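Local coordinates for protein salmonella typhimurium DB7155 bacteriophage DET7 tailspike (Bacteriophage, PDB 2V5I) that probably binds and hydrolyses the O-antigen of its Salmonella host, as the trimeric beta-helical receptor-binding tailspike of the phage, at residues 261-272 against 294-305. Numbering follows the deposited sequence. Where two conformers were deposited one is given.
Sequences YQGSVGGGTARN and SDPGMAPEPDRP
With CG of R271 anti to its carbonyl carbon (chi1 -60°) and the chain straight from CG to NE, the guanidinium reaches D295 of the loop 294-305. It grips that carboxylate side-on through a single oxygen, in two hydrogen bonds of a salt bridge: R271 NE lies 2.9 Å from D295 OD1, on the anti side but well above the carboxylate plane, and R271 NH2 lies 3.0 Å from the same OD1, nearly in line with its C-O bond. R304 takes the syn side and completes a salt-bridge network, R304 NE 3.0 Å from D295 OD1 in an almost straight bond (178°), while its NH2 binds D295 OD2, which also accepts from H316 N. OD1 thus accepts three N-H groups, and the shared carboxylate probably offsets the closeness of two arginines whose guanidinium planes stand 88° apart. R304 CD sits over the centre of one face of the R271 group and G263 CA covers the other, toward the rim; in its plane, NH1 donates to T269 OG1, which also binds D307. These segments belong to excursions from the parallel beta-helix of a P22-type tailspike: 261-272 carries a small hairpin (strands 264-265 and 268-269), and 294-305 lies early in the long connection between strands 290-291 and 323-330. At the hairpin's base G263 N donates to S294 O (3.1 Å). Farther out, S264 OG gives a short 2.6 Å bond to the syn lone pair of E301 OE2. Two waters in the R271 plane carry the join onward, one from NH1 to S264 OG and P305 O, the other from NH2 to E301 OE2 and D303 O.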
ATOM      1  N   TYR A 261       3.070  18.102  18.397  1.00  8.85           N
ATOM      2  CA  TYR A 261       2.503  19.238  19.158  1.00 11.53           C
ATOM      3  C   TYR A 261       2.423  20.470  18.332  1.00 12.46           C
ATOM      4  O   TYR A 261       3.290  20.730  17.451  1.00 10.33           O
ATOM      5  CB  TYR A 261       3.364  19.588  20.386  1.00 10.99           C
ATOM      6  CG  TYR A 261       2.778  19.169  21.673  1.00 15.89           C
ATOM      7  CD1 TYR A 261       2.826  17.843  22.032  1.00 24.81           C
ATOM      8  CD2 TYR A 261       2.236  20.082  22.533  1.00 22.18           C
ATOM      9  CE1 TYR A 261       2.331  17.417  23.226  1.00 31.71           C
ATOM     10  CE2 TYR A 261       1.712  19.670  23.767  1.00 25.72           C
ATOM     11  CZ  TYR A 261       1.769  18.341  24.091  1.00 28.21           C
ATOM     12  OH  TYR A 261       1.278  17.856  25.293  1.00 39.34           O
ATOM     13  N   GLN A 262       1.379  21.267  18.605  1.00 11.79           N
ATOM     14  CA  GLN A 262       1.143  22.519  17.944  1.00 14.24           C
ATOM     15  C   GLN A 262       1.466  23.673  18.869  1.00 15.03           C
ATOM     16  O   GLN A 262       1.244  23.597  20.090  1.00 16.00           O
ATOM     17  CB  GLN A 262      -0.313  22.661  17.501  1.00 15.14           C
ATOM     18  CG  GLN A 262      -0.612  21.828  16.314  1.00 17.18           C
ATOM     19  CD  GLN A 262      -1.622  20.792  16.531  1.00 27.44           C
ATOM     20  OE1 GLN A 262      -2.725  21.105  16.946  1.00 34.82           O
ATOM     21  NE2 GLN A 262      -1.283  19.513  16.211  1.00 26.36           N
ATOM     22  N   GLY A 263       1.956  24.747  18.295  1.00 12.18           N
ATOM     23  CA  GLY A 263       2.166  25.991  19.023  1.00 12.25           C
ATOM     24  C   GLY A 263       3.370  26.008  19.941  1.00 11.55           C
ATOM     25  O   GLY A 263       4.388  25.348  19.700  1.00 10.67           O
ATOM     26  N   SER A 264       3.193  26.636  21.103  1.00 13.12           N
ATOM     27  CA  SER A 264       4.252  26.866  22.098  1.00 12.04           C
ATOM     28  C   SER A 264       3.957  26.151  23.407  1.00 13.98           C
ATOM     29  O   SER A 264       2.813  25.923  23.755  1.00 14.57           O
ATOM     30  CB  SER A 264       4.330  28.366  22.421  1.00 12.89           C
ATOM     31  OG  SER A 264       4.734  29.100  21.311  1.00 18.04           O
ATOM     32  N   VAL A 265       5.031  25.775  24.106  1.00 13.37           N
ATOM     33  CA  VAL A 265       4.950  25.264  25.493  1.00 13.56           C
ATOM     34  C   VAL A 265       6.027  25.997  26.242  1.00 16.30           C
ATOM     35  O   VAL A 265       7.152  26.061  25.794  1.00 16.03           O
ATOM     36  CB  VAL A 265       5.159  23.745  25.579  1.00 14.15           C
ATOM     37  CG1 VAL A 265       5.207  23.279  27.038  1.00 16.16           C
ATOM     38  CG2 VAL A 265       4.029  23.044  24.910  1.00 14.87           C
ATOM     39  N   GLY A 266       5.693  26.581  27.392  1.00 17.71           N
ATOM     40  CA  GLY A 266       6.711  27.293  28.183  1.00 19.03           C
ATOM     41  C   GLY A 266       7.313  28.507  27.492  1.00 18.72           C
ATOM     42  O   GLY A 266       8.443  28.920  27.804  1.00 21.51           O
ATOM     43  N   GLY A 267       6.567  29.117  26.576  1.00 19.19           N
ATOM     44  CA  GLY A 267       7.023  30.308  25.870  1.00 17.99           C
ATOM     45  C   GLY A 267       7.876  30.143  24.629  1.00 18.97           C
ATOM     46  O   GLY A 267       8.329  31.129  24.058  1.00 20.15           O
ATOM     47  N   GLY A 268       8.133  28.897  24.210  1.00 14.01           N
ATOM     48  CA  GLY A 268       8.948  28.606  22.994  1.00 11.90           C
ATOM     49  C   GLY A 268       8.267  27.465  22.227  1.00 12.18           C
ATOM     50  O   GLY A 268       7.370  26.807  22.721  1.00 12.41           O
ATOM     51  N   THR A 269       8.665  27.312  20.983  1.00 10.94           N
ATOM     52  CA  THR A 269       7.944  26.418  20.101  1.00  9.66           C
ATOM     53  C   THR A 269       8.026  24.962  20.562  1.00  8.56           C
ATOM     54  O   THR A 269       9.045  24.522  21.063  1.00  9.27           O
ATOM     55  CB  THR A 269       8.507  26.512  18.651  1.00  7.55           C
ATOM     56  OG1 THR A 269       7.627  25.830  17.759  1.00 10.36           O
ATOM     57  CG2 THR A 269       9.897  25.915  18.490  1.00 12.60           C
ATOM     58  N   ALA A 270       6.928  24.227  20.320  1.00  8.45           N
ATOM     59  CA  ALA A 270       6.830  22.780  20.558  1.00 10.27           C
ATOM     60  C   ALA A 270       6.614  22.016  19.240  1.00  7.98           C
ATOM     61  O   ALA A 270       6.375  20.805  19.240  1.00  8.05           O
ATOM     62  CB  ALA A 270       5.675  22.482  21.487  1.00  9.78           C
ATOM     63  N   ARG A 271       6.781  22.719  18.111  1.00  6.87           N
ATOM     64  CA  ARG A 271       6.475  22.222  16.811  1.00  6.25           C
ATOM     65  C   ARG A 271       7.524  21.180  16.325  1.00  6.65           C
ATOM     66  O   ARG A 271       8.574  21.035  16.931  1.00  8.97           O
ATOM     67  CB  ARG A 271       6.318  23.341  15.788  1.00  7.57           C
ATOM     68  CG  ARG A 271       5.188  24.337  16.121  1.00  7.70           C
ATOM     69  CD  ARG A 271       5.256  25.483  15.167  1.00  9.48           C
ATOM     70  NE  ARG A 271       4.173  26.439  15.329  1.00 10.05           N
ATOM     71  CZ  ARG A 271       4.149  27.398  16.251  1.00 13.55           C
ATOM     72  NH1 ARG A 271       5.174  27.565  17.096  1.00 11.20           N
ATOM     73  NH2 ARG A 271       3.091  28.226  16.313  1.00 12.20           N
ATOM     74  N   ASN A 272       7.222  20.519  15.192  1.00  7.18           N
ATOM     75  CA  ASN A 272       8.044  19.406  14.729  1.00  7.77           C
ATOM     76  C   ASN A 272       8.136  19.485  13.199  1.00  7.53           C
ATOM     77  O   ASN A 272       7.186  19.888  12.537  1.00  9.08           O
ATOM     78  CB  ASN A 272       7.416  18.085  15.112  1.00  8.55           C
ATOM     79  CG  ASN A 272       7.210  17.983  16.590  1.00  7.64           C
ATOM     80  OD1 ASN A 272       8.109  17.586  17.309  1.00  9.56           O
ATOM     81  ND2 ASN A 272       6.026  18.412  17.047  1.00  7.93           N
ATOM     82  N   SER A 294       0.943  21.815  12.783  1.00 10.00           N
ATOM     83  CA  SER A 294       1.976  22.541  13.483  1.00  8.85           C
ATOM     84  C   SER A 294       1.444  23.779  14.226  1.00 11.33           C
ATOM     85  O   SER A 294       2.008  24.186  15.236  1.00 12.47           O
ATOM     86  CB  SER A 294       2.974  23.043  12.453  1.00  9.92           C
ATOM     87  OG  SER A 294       3.691  21.969  11.844  1.00 12.80           O
ATOM     88  N   ASP A 295       0.420  24.418  13.669  1.00 11.28           N
ATOM     89  CA  ASP A 295      -0.116  25.629  14.229  1.00 10.54           C
ATOM     90  C   ASP A 295      -1.482  25.404  14.881  1.00 11.19           C
ATOM     91  O   ASP A 295      -2.347  24.770  14.277  1.00 14.11           O
ATOM     92  CB  ASP A 295      -0.169  26.756  13.151  1.00  9.36           C
ATOM     93  CG  ASP A 295       1.172  27.295  12.755  1.00 11.05           C
ATOM     94  OD1 ASP A 295       2.058  27.554  13.616  1.00 10.50           O
ATOM     95  OD2 ASP A 295       1.389  27.458  11.495  1.00 10.77           O
ATOM     96  N   PRO A 296      -1.702  25.953  16.078  1.00 13.31           N
ATOM     97  CA  PRO A 296      -2.980  25.690  16.761  1.00 15.31           C
ATOM     98  C   PRO A 296      -4.155  26.468  16.196  1.00 16.83           C
ATOM     99  O   PRO A 296      -3.998  27.630  15.761  1.00 18.54           O
ATOM    100  CB  PRO A 296      -2.738  26.175  18.180  1.00 15.91           C
ATOM    101  CG  PRO A 296      -1.712  27.157  18.074  1.00 15.83           C
ATOM    102  CD  PRO A 296      -0.832  26.835  16.868  1.00 13.11           C
ATOM    103  N   GLY A 297      -5.312  25.836  16.255  1.00 19.50           N
ATOM    104  CA  GLY A 297      -6.529  26.420  15.713  1.00 20.18           C
ATOM    105  C   GLY A 297      -6.902  27.728  16.386  1.00 20.85           C
ATOM    106  O   GLY A 297      -7.241  28.689  15.704  1.00 20.19           O
ATOM    107  N   MET A 298      -6.809  27.798  17.710  1.00 22.03           N
ATOM    108  CA  MET A 298      -7.253  29.022  18.423  1.00 24.39           C
ATOM    109  C   MET A 298      -6.324  30.234  18.303  1.00 24.40           C
ATOM    110  O   MET A 298      -6.705  31.348  18.688  1.00 26.88           O
ATOM    111  CB  MET A 298      -7.548  28.727  19.912  1.00 24.54           C
ATOM    112  CG  MET A 298      -8.757  29.570  20.529  1.00 31.58           C
ATOM    113  SD  MET A 298     -10.372  29.092  19.891  1.00 35.07           S
ATOM    114  CE  MET A 298     -11.131  28.053  21.132  1.00 37.84           C
ATOM    115  N   ALA A 299      -5.112  30.029  17.793  1.00 23.19           N
ATOM    116  CA  ALA A 299      -4.165  31.098  17.514  1.00 22.26           C
ATOM    117  C   ALA A 299      -4.032  32.160  18.600  1.00 22.78           C
ATOM    118  O   ALA A 299      -4.235  33.363  18.358  1.00 21.62           O
ATOM    119  CB  ALA A 299      -4.503  31.762  16.172  1.00 23.74           C
ATOM    120  N   PRO A 300      -3.611  31.741  19.794  1.00 20.89           N
ATOM    121  CA  PRO A 300      -3.507  32.684  20.891  1.00 20.85           C
ATOM    122  C   PRO A 300      -2.274  33.577  20.922  1.00 21.40           C
ATOM    123  O   PRO A 300      -2.139  34.338  21.890  1.00 22.14           O
ATOM    124  CB  PRO A 300      -3.487  31.771  22.102  1.00 20.98           C
ATOM    125  CG  PRO A 300      -2.705  30.596  21.615  1.00 20.41           C
ATOM    126  CD  PRO A 300      -3.208  30.379  20.188  1.00 21.96           C
ATOM    127  N   GLU A 301      -1.353  33.469  19.953  1.00 18.35           N
ATOM    128  CA  GLU A 301      -0.235  34.425  19.847  1.00 19.09           C
ATOM    129  C   GLU A 301      -0.032  34.760  18.378  1.00 18.80           C
ATOM    130  O   GLU A 301      -0.370  33.961  17.523  1.00 19.98           O
ATOM    131  CB  GLU A 301       1.087  33.906  20.463  1.00 22.64           C
ATOM    132  CG  GLU A 301       1.213  32.421  20.438  1.00 24.21           C
ATOM    133  CD  GLU A 301       2.494  31.822  21.008  1.00 26.80           C
ATOM    134  OE1 GLU A 301       3.313  32.483  21.706  1.00 23.54           O
ATOM    135  OE2 GLU A 301       2.682  30.621  20.701  1.00 22.26           O
ATOM    136  N   PRO A 302       0.495  35.944  18.102  1.00 19.15           N
ATOM    137  CA  PRO A 302       0.607  36.431  16.718  1.00 19.28           C
ATOM    138  C   PRO A 302       1.864  36.014  15.973  1.00 19.16           C
ATOM    139  O   PRO A 302       1.963  36.265  14.757  1.00 17.80           O
ATOM    140  CB  PRO A 302       0.611  37.952  16.908  1.00 20.80           C
ATOM    141  CG  PRO A 302       1.303  38.164  18.180  1.00 20.34           C
ATOM    142  CD  PRO A 302       0.915  36.983  19.069  1.00 21.97           C
ATOM    143  N   ASP A 303       2.800  35.367  16.668  1.00 16.53           N
ATOM    144  CA  ASP A 303       4.066  34.976  16.084  1.00 15.91           C
ATOM    145  C   ASP A 303       4.439  33.570  16.573  1.00 14.09           C
ATOM    146  O   ASP A 303       3.604  32.923  17.216  1.00 15.19           O
ATOM    147  CB  ASP A 303       5.075  35.975  16.719  0.50 18.44           C
ATOM    148  CG  ASP A 303       5.128  35.925  18.333  0.50 19.11           C
ATOM    149  OD1 ASP A 303       4.131  35.686  19.096  0.50 12.16           O
ATOM    150  OD2 ASP A 303       6.222  36.187  18.877  0.50 28.06           O
ATOM    151  N   ARG A 304       5.666  33.131  16.308  1.00 13.88           N
ATOM    152  CA  ARG A 304       6.165  31.831  16.725  1.00 13.03           C
ATOM    153  C   ARG A 304       7.501  31.977  17.405  1.00 12.75           C
ATOM    154  O   ARG A 304       8.536  31.802  16.772  1.00 14.06           O
ATOM    155  CB  ARG A 304       6.385  30.956  15.487  1.00 11.71           C
ATOM    156  CG  ARG A 304       5.128  30.702  14.661  1.00 14.10           C
ATOM    157  CD  ARG A 304       5.343  29.538  13.676  1.00 11.70           C
ATOM    158  NE  ARG A 304       4.246  29.336  12.747  1.00 11.06           N
ATOM    159  CZ  ARG A 304       4.166  29.922  11.542  1.00  9.11           C
ATOM    160  NH1 ARG A 304       5.081  30.793  11.182  1.00 11.73           N
ATOM    161  NH2 ARG A 304       3.184  29.653  10.700  1.00  9.74           N
ATOM    162  N   PRO A 305       7.489  32.212  18.712  1.00 12.50           N
ATOM    163  CA  PRO A 305       8.772  32.310  19.414  1.00 14.72           C
ATOM    164  C   PRO A 305       9.571  31.008  19.266  1.00 13.41           C
ATOM    165  O   PRO A 305       9.047  29.949  19.560  1.00 14.21           O
ATOM    166  CB  PRO A 305       8.396  32.551  20.873  1.00 14.97           C
ATOM    167  CG  PRO A 305       6.937  32.840  20.897  1.00 20.80           C
ATOM    168  CD  PRO A 305       6.310  32.470  19.560  1.00 15.70           C
TER
HETATM  169  O   HOH W   1      -5.555  22.933  16.700  0.50 29.78           O
HETATM  170  O   HOH W   2       6.378  29.249  19.072  1.00 16.66           O
HETATM  171  O   HOH W   3       0.598  28.137  21.420  1.00 29.34           O
HETATM  172  O   HOH W   4       3.187  30.454  18.055  1.00 20.20           O
HETATM  173  O   HOH W   5       6.235  22.411  12.092  1.00 10.83           O